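Local coordinates for folylpolyglutamate synthase protein FOLC (Mycobacterium tuberculosis, PDB 2VOS) that probably adds L-glutamate to dihydropteroate and to tetrahydrofolate polyglutamates in ATP-dependent steps of folate biosynthesis, at residues A[91-95]-A[107-112]; A[262-266]-A[278-282]; A[359-363]-A[390-394]; A[131-135]-A[147-151]. All blocks are in the same frame, centred on the assembly; numbering follows the deposited sequence.

How the interactions relate
Interactions 1 and 2 each join the two strands of a beta hairpin, one near an edge of the eight-stranded mixed sheet, the other in a separate three-stranded antiparallel sheet; their centres lie about 26 Å apart. Interaction 3 packs two helices in the glutamate ligase region, about 32 Å from interaction 1 between centres and on the opposite side of the chain's centre. It comes nearest to the nucleotide: Ala-361 touches ADP, and the side chain of Leu-362 lies about 5 Å from it, against about 10 Å for Val-265 of interaction 2. Interaction 4, remote from the nucleotide and metal sites, comes within about 6 Å of interaction 1 at the nearest atoms without touching it.

Interaction 1. Residues A[91-95]-A[107-112]; sequences RRTGR and RISIDG
The guanidinium of Arg-92 carries CG2 of Ile-110 over one face and receives the carboxylate of Asp-111 at its edge, the two planes 18° apart. This is a side-on, two-nitrogen salt bridge: NE of Arg-92 reaches OD1 of Asp-111 at 2.9 Å, and NH1 of Arg-92 reaches OD2 of Asp-111, also at 2.9 Å. Both oxygens are met on their syn sides. An extended chain, with CG opposite the backbone N (chi1 -174°), carries the group there. The Arg-95 guanidinium has CB of Ser-109 over one face and O of Gly-112 near its plane at the edge, 3.7 Å from NH2 of Arg-95. Its NE is held by a salt bridge to Asp-83, and a water links its NH2 to OG of Ser-109. Between the strand backbones, N of Arg-95 donates to O of Ser-109 (2.8 Å), and N of Ser-109 donates back to O of Arg-95. N of Asp-111 donates to O of Thr-93 (3.0 Å). Gly-94 faces Ile-110 in a non-hydrogen-bonded pair, where CD1 of Ile-110 lies over the glycine CA. Such pairing is that of an antiparallel beta hairpin, strands 93-96 and 108-110 near one edge of the large mixed sheet.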
# COMPACT_ATOMS: atom_id res chain seq x y z
N ARG A 91 -12.41 18.47 4.58
CA ARG A 91 -12.97 17.54 5.60
C ARG A 91 -11.83 16.87 6.37
O ARG A 91 -10.75 16.61 5.82
CB ARG A 91 -13.82 16.46 4.94
CG ARG A 91 -15.29 16.88 4.70
CD ARG A 91 -15.42 18.16 3.84
NE ARG A 91 -16.80 18.26 3.29
CZ ARG A 91 -17.13 18.92 2.19
NH1 ARG A 91 -16.19 19.58 1.49
NH2 ARG A 91 -18.37 18.91 1.77
N ARG A 92 -12.06 16.58 7.64
CA ARG A 92 -11.04 16.07 8.48
C ARG A 92 -11.01 14.59 8.26
O ARG A 92 -12.07 13.92 8.32
CB ARG A 92 -11.39 16.39 9.93
CG ARG A 92 -10.31 16.03 10.83
CD ARG A 92 -10.52 16.59 12.23
NE ARG A 92 -9.22 16.53 12.80
CZ ARG A 92 -8.99 16.36 14.08
NH1 ARG A 92 -7.75 16.33 14.50
NH2 ARG A 92 -10.02 16.27 14.91
N THR A 93 -9.83 14.05 7.93
CA THR A 93 -9.78 12.61 7.62
C THR A 93 -9.12 11.76 8.72
O THR A 93 -8.31 12.24 9.53
CB THR A 93 -8.92 12.32 6.36
OG1 THR A 93 -7.64 12.94 6.56
CG2 THR A 93 -9.61 12.86 5.10
N GLY A 94 -9.47 10.49 8.74
CA GLY A 94 -8.63 9.50 9.44
C GLY A 94 -8.29 8.49 8.36
O GLY A 94 -9.11 8.23 7.47
N ARG A 95 -7.10 7.92 8.42
CA ARG A 95 -6.71 6.97 7.41
C ARG A 95 -5.94 5.81 8.08
O ARG A 95 -5.04 6.03 8.93
CB ARG A 95 -5.79 7.65 6.35
CG ARG A 95 -5.13 6.58 5.46
CD ARG A 95 -4.40 7.20 4.25
NE ARG A 95 -3.67 8.47 4.54
CZ ARG A 95 -2.45 8.53 5.07
NH1 ARG A 95 -1.80 7.41 5.47
NH2 ARG A 95 -1.86 9.72 5.21
N ARG A 107 0.31 3.52 10.64
CA ARG A 107 -0.96 2.78 10.37
C ARG A 107 -2.19 3.57 10.77
O ARG A 107 -3.28 3.20 10.38
CB ARG A 107 -1.01 1.47 11.16
CG ARG A 107 0.14 0.53 10.70
CD ARG A 107 0.31 -0.66 11.65
NE ARG A 107 1.23 -1.64 11.02
CZ ARG A 107 0.84 -2.66 10.21
NH1 ARG A 107 -0.46 -2.89 9.92
NH2 ARG A 107 1.79 -3.47 9.70
N ILE A 108 -2.02 4.63 11.57
CA ILE A 108 -3.17 5.45 11.97
C ILE A 108 -2.82 6.90 11.78
O ILE A 108 -1.96 7.42 12.50
CB ILE A 108 -3.55 5.20 13.47
CG1 ILE A 108 -3.67 3.68 13.72
CG2 ILE A 108 -4.82 6.05 13.88
CD1 ILE A 108 -3.77 3.26 15.24
N SER A 109 -3.47 7.55 10.82
CA SER A 109 -3.20 8.92 10.50
C SER A 109 -4.45 9.72 10.68
O SER A 109 -5.55 9.22 10.42
CB SER A 109 -2.75 9.05 9.03
OG SER A 109 -1.51 8.33 8.85
N ILE A 110 -4.29 10.95 11.15
CA ILE A 110 -5.44 11.92 11.26
C ILE A 110 -4.95 13.19 10.58
O ILE A 110 -3.77 13.55 10.79
CB ILE A 110 -5.74 12.28 12.76
CG1 ILE A 110 -6.09 11.01 13.58
CG2 ILE A 110 -6.85 13.42 12.84
CD1 ILE A 110 -7.35 10.38 13.17
N ASP A 111 -5.79 13.78 9.73
CA ASP A 111 -5.49 15.02 9.04
C ASP A 111 -4.30 14.81 8.12
O ASP A 111 -3.55 15.74 7.92
CB ASP A 111 -5.11 16.14 10.03
CG ASP A 111 -6.27 16.49 11.00
OD1 ASP A 111 -7.40 16.73 10.50
OD2 ASP A 111 -6.02 16.56 12.24
N GLY A 112 -4.09 13.60 7.60
CA GLY A 112 -3.01 13.36 6.62
C GLY A 112 -1.64 13.07 7.23
O GLY A 112 -0.68 12.98 6.51
O HOH W 1 -5.57 11.14 7.73
O HOH W 2 -2.44 5.75 7.95
O HOH W 3 0.07 9.80 7.10

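Interaction 2. Residues A[262-266]-A[278-282]; sequences EFAVL and QLQGL
Leu-266 and Gln-280 meet across an antiparallel beta hairpin, strands 264-271 and 274-281, the first two strands of a three-stranded sheet in the Mur ligase middle domain. CB of Leu-266 lies 3.4 Å from O of Gln-278, the same oxygen that accepts the leucine N-H. One bond further out, CG packs against N and CB of Gln-280. The branches then divide: CD1 of Leu-266 touches both CB and OE1 of Gln-280, the latter at 3.8 Å, while CD2 rests more loosely on that CB. The two side chains therefore pass each other at a slant, the leucine lying over the root of the glutamine. Gln-280 is extended, with CG opposite its backbone N (chi1 -178°), which carries its amide out to the leucine tip.

On the other face of the hairpin, Val-265 and Leu-279 form a non-hydrogen-bonded pair and run side by side in the same direction, CG2 of the valine being 3.9 Å from CD2 of the leucine. Helix 296-312 also bears on this region, through His-300 against Val-265 and Val-303, Leu-304 and Ala-307 against Phe-263. The side chains of Phe-263 and Leu-282 lie side by side across the hairpin, pointing the same way. Ala-264 and Gln-280 form the hydrogen-bonded pair, each N donating to the other's O over 2.9 Å. At the open end, CD2 of Leu-282 touches CB of Glu-262 at 3.9 Å and CD1 of Phe-263 at 4.1 Å.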
# COMPACT_ATOMS: atom_id res chain seq x y z
N GLU A 262 -16.49 4.64 -16.84
CA GLU A 262 -17.10 5.76 -16.15
C GLU A 262 -16.07 6.83 -15.85
O GLU A 262 -16.44 7.95 -15.61
CB GLU A 262 -17.78 5.31 -14.83
CG GLU A 262 -19.15 4.61 -14.98
CD GLU A 262 -19.05 3.25 -15.67
OE1 GLU A 262 -18.30 2.39 -15.18
OE2 GLU A 262 -19.71 3.03 -16.73
N PHE A 263 -14.79 6.48 -15.88
CA PHE A 263 -13.68 7.44 -15.65
C PHE A 263 -12.40 6.90 -16.30
O PHE A 263 -12.31 5.69 -16.58
CB PHE A 263 -13.46 7.69 -14.14
CG PHE A 263 -13.16 6.45 -13.36
CD1 PHE A 263 -14.21 5.65 -12.83
CD2 PHE A 263 -11.87 6.08 -13.09
CE1 PHE A 263 -13.92 4.48 -12.06
CE2 PHE A 263 -11.57 4.88 -12.34
CZ PHE A 263 -12.58 4.10 -11.85
N ALA A 264 -11.40 7.75 -16.53
CA ALA A 264 -10.19 7.31 -17.26
C ALA A 264 -9.08 8.33 -17.18
O ALA A 264 -9.34 9.52 -17.00
CB ALA A 264 -10.51 7.06 -18.76
N VAL A 265 -7.84 7.88 -17.32
CA VAL A 265 -6.76 8.80 -17.60
C VAL A 265 -6.85 9.17 -19.08
O VAL A 265 -6.75 8.29 -19.94
CB VAL A 265 -5.45 8.13 -17.42
CG1 VAL A 265 -4.36 9.12 -17.74
CG2 VAL A 265 -5.35 7.64 -15.95
N LEU A 266 -7.07 10.44 -19.39
CA LEU A 266 -7.16 10.87 -20.77
C LEU A 266 -5.77 11.14 -21.37
O LEU A 266 -5.48 10.72 -22.49
CB LEU A 266 -8.07 12.11 -20.90
CG LEU A 266 -9.54 11.88 -20.53
CD1 LEU A 266 -10.37 13.12 -20.77
CD2 LEU A 266 -10.14 10.71 -21.32
N GLN A 278 -4.38 14.66 -17.36
CA GLN A 278 -5.72 15.11 -17.61
C GLN A 278 -6.63 13.92 -17.35
O GLN A 278 -6.49 12.87 -18.02
CB GLN A 278 -5.89 15.55 -19.09
CG GLN A 278 -7.28 16.10 -19.30
CD GLN A 278 -7.48 16.63 -20.71
OE1 GLN A 278 -7.36 15.87 -21.69
NE2 GLN A 278 -7.82 17.94 -20.81
N LEU A 279 -7.55 14.06 -16.40
CA LEU A 279 -8.39 12.94 -15.97
C LEU A 279 -9.86 13.18 -16.27
O LEU A 279 -10.41 14.24 -15.94
CB LEU A 279 -8.21 12.72 -14.47
CG LEU A 279 -6.78 12.47 -13.94
CD1 LEU A 279 -6.73 12.33 -12.35
CD2 LEU A 279 -6.15 11.23 -14.56
N GLN A 280 -10.52 12.18 -16.83
CA GLN A 280 -11.97 12.17 -16.82
C GLN A 280 -12.50 11.46 -15.56
O GLN A 280 -12.29 10.24 -15.39
CB GLN A 280 -12.50 11.49 -18.06
CG GLN A 280 -14.04 11.51 -18.11
CD GLN A 280 -14.50 11.40 -19.49
OE1 GLN A 280 -14.02 12.12 -20.37
NE2 GLN A 280 -15.43 10.47 -19.74
N GLY A 281 -13.10 12.23 -14.67
CA GLY A 281 -13.70 11.69 -13.47
C GLY A 281 -15.19 11.49 -13.71
O GLY A 281 -15.71 11.73 -14.84
N LEU A 282 -15.93 11.15 -12.65
CA LEU A 282 -17.40 10.98 -12.78
C LEU A 282 -18.15 12.30 -13.11
O LEU A 282 -19.19 12.27 -13.74
CB LEU A 282 -17.97 10.40 -11.49
CG LEU A 282 -17.30 9.14 -10.99
CD1 LEU A 282 -18.00 8.72 -9.76
CD2 LEU A 282 -17.42 8.02 -12.07

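Interaction 3. Residues A[359-363]-A[390-394]; sequences ASALA and ILAAL
Apolar packing around the methyl of Ala-359 joins helices 356-368 and 387-394, which lie side by side on one face of the six-stranded mixed sheet of the alpha/beta glutamate ligase domain; helix 387-394 makes the beta-alpha-beta crossover from strand 374-379 to the adjacent 400-403. The short segments run nearly parallel, their axes 8.3 Å apart at an angle of 14°. CB of Ala-359 points at the partner helix and meets three side chains there: CB of Ala-393 at 3.7 Å, CG2 of Ile-390 and CG of Leu-394, each at 4.0 Å. Leu-394 sets off along the flank of its helix; its CG is opposite the carbonyl carbon (chi1 -63°), and CD2 extends to the other helix, where it touches CB of Ala-363 and, at an oblique crossing, CD2 of Leu-362.

Methyl groups also rest on the backbone. CB of Ala-393 approaches N of Ser-360 at 3.5 Å, and CD2 of Leu-394 sits 3.4 Å from O of Ala-359, an oxygen already accepting the helical bond from N of Ala-363. Small residues on both helices thus permit the close approach.

Beyond the two segments, Leu-362 packs against Val-467 and Thr-469 of strand 464-469, and Leu-394 also touches Thr-469. Neighbouring Ala-361 touches ADP. The closest backbone contact of a methyl is that of Ala-363, whose CB lies 3.2 Å from O of Ala-393.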
# COMPACT_ATOMS: atom_id res chain seq x y z
N ALA A 359 6.70 -5.20 -9.53
CA ALA A 359 8.11 -5.18 -10.02
C ALA A 359 8.14 -4.76 -11.50
O ALA A 359 9.06 -4.08 -11.97
CB ALA A 359 8.76 -6.60 -9.88
N SER A 360 7.15 -5.23 -12.25
CA SER A 360 6.95 -4.77 -13.60
C SER A 360 6.66 -3.24 -13.70
O SER A 360 7.23 -2.56 -14.56
CB SER A 360 5.89 -5.63 -14.30
OG SER A 360 5.53 -5.01 -15.50
N ALA A 361 5.83 -2.70 -12.77
CA ALA A 361 5.52 -1.24 -12.80
C ALA A 361 6.80 -0.45 -12.49
O ALA A 361 7.11 0.54 -13.17
CB ALA A 361 4.44 -0.91 -11.81
N LEU A 362 7.55 -0.94 -11.50
CA LEU A 362 8.82 -0.39 -11.15
C LEU A 362 9.81 -0.40 -12.35
O LEU A 362 10.44 0.64 -12.65
CB LEU A 362 9.41 -1.16 -9.95
CG LEU A 362 10.83 -0.87 -9.51
CD1 LEU A 362 11.08 0.67 -9.22
CD2 LEU A 362 11.24 -1.74 -8.25
N ALA A 363 9.93 -1.54 -13.05
CA ALA A 363 10.91 -1.66 -14.15
C ALA A 363 10.49 -0.71 -15.28
O ALA A 363 11.32 0.01 -15.85
CB ALA A 363 10.98 -3.13 -14.67
N ILE A 390 9.08 -11.67 -9.68
CA ILE A 390 9.77 -10.40 -9.35
C ILE A 390 11.12 -10.27 -10.11
O ILE A 390 11.38 -9.24 -10.72
CB ILE A 390 9.99 -10.26 -7.84
CG1 ILE A 390 8.62 -10.06 -7.16
CG2 ILE A 390 10.86 -9.02 -7.51
CD1 ILE A 390 8.56 -10.54 -5.68
N LEU A 391 11.97 -11.29 -10.06
CA LEU A 391 13.28 -11.18 -10.66
C LEU A 391 13.15 -11.02 -12.19
O LEU A 391 13.89 -10.24 -12.83
CB LEU A 391 14.11 -12.43 -10.33
CG LEU A 391 14.49 -12.52 -8.84
CD1 LEU A 391 14.84 -13.95 -8.39
CD2 LEU A 391 15.62 -11.55 -8.52
N ALA A 392 12.21 -11.76 -12.77
CA ALA A 392 12.04 -11.74 -14.23
C ALA A 392 11.59 -10.33 -14.71
O ALA A 392 11.99 -9.88 -15.77
CB ALA A 392 11.06 -12.81 -14.66
N ALA A 393 10.84 -9.61 -13.88
CA ALA A 393 10.38 -8.28 -14.24
C ALA A 393 11.51 -7.28 -14.12
O ALA A 393 11.55 -6.26 -14.83
CB ALA A 393 9.19 -7.83 -13.32
N LEU A 394 12.47 -7.55 -13.22
CA LEU A 394 13.52 -6.56 -12.94
C LEU A 394 14.78 -6.81 -13.75
O LEU A 394 15.62 -5.90 -13.92
CB LEU A 394 13.87 -6.52 -11.45
CG LEU A 394 12.64 -6.08 -10.63
CD1 LEU A 394 12.84 -6.21 -9.10
CD2 LEU A 394 12.27 -4.68 -11.03

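Interaction 4. Residues A[131-135]-A[147-151]; sequences VALID and PAMSK
Asp-135 and Met-149, a selenomethionine, cross at about a right angle, and the carboxylate oxygen OD1 of Asp-135 takes the backbone N-H of Met-149. N of Met-149 lies 2.8 Å from OD1 of Asp-135, with an almost straight angle of 176° at the hydrogen, and arrives nearly in line with the C-O bond. Because CG of Asp-135 sits beside its own backbone N (chi1 -77°), the acid swings toward the loop. OD1 of Asp-135 is also approached by CB of Ala-148 (3.6 Å) and CG of Met-149 (3.4 Å). From there the Met-149 chain runs toward the helix and lies obliquely over two beta-branched residues three positions apart, just under one turn: SE of Met-149 is 3.9 Å from CG2 of Ile-134 and 4.1 Å from CG1 of Val-131. OD2 of Asp-135 forms a salt bridge with Arg-37, whose guanidinium also bonds to the carbonyl of Met-149, tying both sides of the contact together. The loop 147-151 leads from helix 117-140 into helix 151-165, with Ser-150 as its N-cap; Leu-53 of helix 48-56 and Val-154 of helix 151-165 pack against both Val-131 and Met-149.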
# COMPACT_ATOMS: atom_id res chain seq x y z
N VAL A 131 -10.13 -5.26 24.85
CA VAL A 131 -9.36 -6.29 24.15
C VAL A 131 -9.08 -7.49 25.07
O VAL A 131 -9.27 -8.63 24.66
CB VAL A 131 -8.01 -5.74 23.62
CG1 VAL A 131 -7.10 -6.88 23.11
CG2 VAL A 131 -8.26 -4.67 22.56
N ALA A 132 -8.60 -7.23 26.29
CA ALA A 132 -8.36 -8.33 27.27
C ALA A 132 -9.64 -9.15 27.50
O ALA A 132 -9.61 -10.37 27.66
CB ALA A 132 -7.89 -7.77 28.61
N LEU A 133 -10.78 -8.47 27.53
CA LEU A 133 -12.03 -9.16 27.82
C LEU A 133 -12.40 -10.08 26.66
O LEU A 133 -12.80 -11.22 26.88
CB LEU A 133 -13.13 -8.14 28.09
CG LEU A 133 -14.48 -8.70 28.54
CD1 LEU A 133 -14.31 -9.55 29.83
CD2 LEU A 133 -15.46 -7.54 28.77
N ILE A 134 -12.26 -9.59 25.43
CA ILE A 134 -12.49 -10.44 24.26
C ILE A 134 -11.48 -11.58 24.21
O ILE A 134 -11.87 -12.73 23.90
CB ILE A 134 -12.44 -9.66 22.91
CG1 ILE A 134 -13.53 -8.59 22.84
CG2 ILE A 134 -12.58 -10.63 21.71
CD1 ILE A 134 -14.95 -9.11 23.13
N ASP A 135 -10.21 -11.31 24.51
CA ASP A 135 -9.16 -12.36 24.54
C ASP A 135 -9.61 -13.47 25.48
O ASP A 135 -9.45 -14.63 25.17
CB ASP A 135 -7.79 -11.87 25.08
CG ASP A 135 -6.97 -11.03 24.08
OD1 ASP A 135 -7.12 -11.13 22.84
OD2 ASP A 135 -6.14 -10.25 24.56
N PRO A 147 -8.40 -18.89 20.91
CA PRO A 147 -7.56 -17.87 20.24
C PRO A 147 -7.64 -16.44 20.84
O PRO A 147 -8.73 -15.92 21.12
CB PRO A 147 -8.08 -17.86 18.80
CG PRO A 147 -9.53 -18.33 18.93
CD PRO A 147 -9.47 -19.39 20.03
N ALA A 148 -6.49 -15.79 21.03
CA ALA A 148 -6.47 -14.37 21.35
C ALA A 148 -6.82 -13.56 20.08
O ALA A 148 -6.87 -14.11 18.97
CB ALA A 148 -5.11 -13.97 21.85
N MSE A 149 -7.04 -12.26 20.24
CA MSE A 149 -7.20 -11.37 19.09
C MSE A 149 -5.84 -11.25 18.42
O MSE A 149 -4.84 -11.29 19.11
CB MSE A 149 -7.66 -9.98 19.54
CG MSE A 149 -8.98 -9.99 20.27
SE MSE A 149 -9.81 -8.22 20.36
CE MSE A 149 -10.26 -8.13 18.45
N SER A 150 -5.80 -11.11 17.10
CA SER A 150 -4.54 -10.95 16.40
C SER A 150 -4.06 -9.53 16.52
O SER A 150 -4.83 -8.61 16.86
CB SER A 150 -4.70 -11.26 14.93
OG SER A 150 -5.51 -10.29 14.30
N LYS A 151 -2.79 -9.33 16.22
CA LYS A 151 -2.26 -7.98 16.20
C LYS A 151 -2.99 -7.09 15.18
O LYS A 151 -3.30 -5.93 15.48
CB LYS A 151 -0.77 -8.05 15.88
CG LYS A 151 -0.22 -6.68 15.64
CD LYS A 151 1.31 -6.71 15.51
CE LYS A 151 1.81 -5.21 15.54
NZ LYS A 151 3.35 -5.11 15.35